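Local coordinates for divalent-cation tolerance protein CutA (Thermotoga maritima, PDB 1O5J) that is probably involved in resistance toward heavy metals and assembles as a homotrimer of the CutA family, at residues E80-K83 with T89-I92. Residues are numbered along the deposited sequence; the frame is centred on the assembly and turned at random.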
ATOM      1  N   GLU A  80     -10.642  16.797  -8.362  1.00 45.38           N
ATOM      2  CA  GLU A  80     -10.460  16.280  -9.738  1.00 42.70           C
ATOM      3  C   GLU A  80     -10.767  14.779  -9.847  1.00 40.61           C
ATOM      4  O   GLU A  80     -11.420  14.339 -10.782  1.00 38.76           O
ATOM      5  CB  GLU A  80      -9.040  16.533 -10.223  1.00 44.13           C
ATOM      6  CG  GLU A  80      -8.822  16.248 -11.701  1.00 45.09           C
ATOM      7  CD  GLU A  80      -9.404  17.327 -12.603  1.00 53.73           C
ATOM      8  OE1 GLU A  80      -9.746  18.398 -12.086  1.00 49.88           O
ATOM      9  OE2 GLU A  80      -9.507  17.113 -13.833  1.00 56.59           O
ATOM     10  N   LEU A  81     -10.271  13.978  -8.920  1.00 40.26           N
ATOM     11  CA  LEU A  81     -10.613  12.554  -8.917  1.00 43.02           C
ATOM     12  C   LEU A  81     -12.112  12.371  -8.779  1.00 41.30           C
ATOM     13  O   LEU A  81     -12.669  11.498  -9.399  1.00 43.17           O
ATOM     14  CB  LEU A  81      -9.980  11.826  -7.740  1.00 41.97           C
ATOM     15  CG  LEU A  81      -8.689  11.116  -7.986  1.00 49.08           C
ATOM     16  CD1 LEU A  81      -8.217  10.560  -6.646  1.00 50.88           C
ATOM     17  CD2 LEU A  81      -8.885  10.013  -9.050  1.00 46.19           C
ATOM     18  N   ARG A  82     -12.735  13.189  -7.947  1.00 40.22           N
ATOM     19  CA  ARG A  82     -14.186  13.163  -7.753  1.00 43.64           C
ATOM     20  C   ARG A  82     -14.892  13.393  -9.094  1.00 44.23           C
ATOM     21  O   ARG A  82     -15.856  12.717  -9.426  1.00 44.42           O
ATOM     22  CB  ARG A  82     -14.608  14.274  -6.791  1.00 48.20           C
ATOM     23  CG  ARG A  82     -15.705  13.946  -5.816  1.00 57.39           C
ATOM     24  CD  ARG A  82     -17.072  13.825  -6.411  1.00 61.80           C
ATOM     25  NE  ARG A  82     -17.153  12.625  -7.238  1.00 68.09           N
ATOM     26  CZ  ARG A  82     -17.646  11.441  -6.860  1.00 66.08           C
ATOM     27  NH1 ARG A  82     -17.620  10.454  -7.753  1.00 53.11           N
ATOM     28  NH2 ARG A  82     -18.230  11.259  -5.659  1.00 59.22           N
ATOM     29  N   LYS A  83     -14.420  14.352  -9.876  1.00 40.88           N
ATOM     30  CA  LYS A  83     -15.113  14.648 -11.104  1.00 41.28           C
ATOM     31  C   LYS A  83     -14.878  13.610 -12.198  1.00 39.89           C
ATOM     32  O   LYS A  83     -15.756  13.350 -13.016  1.00 39.39           O
ATOM     33  CB  LYS A  83     -14.777  16.051 -11.593  1.00 45.04           C
ATOM     34  CG  LYS A  83     -13.639  16.150 -12.556  1.00 48.51           C
ATOM     35  CD  LYS A  83     -13.853  17.249 -13.555  1.00 48.01           C
ATOM     36  CE  LYS A  83     -12.568  17.511 -14.311  1.00 56.28           C
ATOM     37  N   THR A  89     -19.665   6.532  -5.640  1.00 44.44           N
ATOM     38  CA  THR A  89     -18.965   6.757  -4.373  1.00 42.24           C
ATOM     39  C   THR A  89     -17.629   6.032  -4.378  1.00 42.15           C
ATOM     40  O   THR A  89     -17.511   4.919  -3.883  1.00 43.69           O
ATOM     41  CB  THR A  89     -19.811   6.246  -3.211  1.00 45.41           C
ATOM     42  OG1 THR A  89     -21.117   6.841  -3.255  1.00 44.08           O
ATOM     43  CG2 THR A  89     -19.187   6.627  -1.885  1.00 46.50           C
ATOM     44  N   PRO A  90     -16.604   6.654  -4.930  1.00 39.61           N
ATOM     45  CA  PRO A  90     -15.324   5.995  -5.050  1.00 41.25           C
ATOM     46  C   PRO A  90     -14.579   5.994  -3.724  1.00 42.07           C
ATOM     47  O   PRO A  90     -14.810   6.880  -2.887  1.00 39.39           O
ATOM     48  CB  PRO A  90     -14.587   6.871  -6.042  1.00 41.33           C
ATOM     49  CG  PRO A  90     -15.175   8.232  -5.802  1.00 39.09           C
ATOM     50  CD  PRO A  90     -16.602   7.997  -5.519  1.00 39.70           C
ATOM     51  N   ALA A  91     -13.701   5.003  -3.559  1.00 41.11           N
ATOM     52  CA  ALA A  91     -12.758   5.007  -2.461  1.00 42.92           C
ATOM     53  C   ALA A  91     -11.667   6.026  -2.843  1.00 41.38           C
ATOM     54  O   ALA A  91     -10.999   5.889  -3.861  1.00 43.73           O
ATOM     55  CB  ALA A  91     -12.153   3.635  -2.270  1.00 45.44           C
ATOM     56  N   ILE A  92     -11.573   7.086  -2.072  1.00 40.02           N
ATOM     57  CA  ILE A  92     -10.455   8.037  -2.156  1.00 38.96           C
ATOM     58  C   ILE A  92     -10.071   8.337  -0.715  1.00 39.74           C
ATOM     59  O   ILE A  92     -10.918   8.784   0.074  1.00 40.16           O
ATOM     60  CB  ILE A  92     -10.847   9.326  -2.880  1.00 34.44           C
ATOM     61  CG1 ILE A  92     -11.511   9.061  -4.223  1.00 42.75           C
ATOM     62  CG2 ILE A  92      -9.619  10.221  -3.072  1.00 42.60           C
ATOM     63  CD1 ILE A  92     -11.942  10.325  -4.945  1.00 43.61           C
TER
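Leu81 and Ile92 run alongside each other, pointing opposite ways, where helix 74-84 of the ferredoxin-like CutA fold packs against the chain leading into strand 92-100. CD1 of Ile92 does most of the touching. It lies 3.7 Å from Leu81 CB and also comes near the backbone N of Arg82. The second branch of Ile92, CG2, meets Leu81 CD1 at 3.9 Å. In Ile92, CG1 is anti to the carbonyl carbon (chi1 -51°), and the chain then runs straight on to CD1, which carries this methyl to the helix. Phe20 packs on Leu81 and Val16 on Ile92, both from strand 13-20, and Ile29 of helix 23-35 also packs on Leu81.

One helix residue further on, the contact changes character. The Arg82 chain bends at chi2 and chi3 and meets the Pro90 ring at about a right angle. Pro90 CD comes up to the guanidinium at a slant. No hydrogen bond joins the two segments. The charged end is held from outside instead: NH2 bonds to the carbonyl O of Glu88 and forms a salt bridge with Glu103 of the second subunit, which ties the helix to the loop and to the trimer interface. Leu101 of that subunit packs on both Pro90 and Ile92. Pro90 CD is almost equidistant from the two terminal nitrogens of Arg82, 3.5 Å from NH1 and 3.6 Å from NH2.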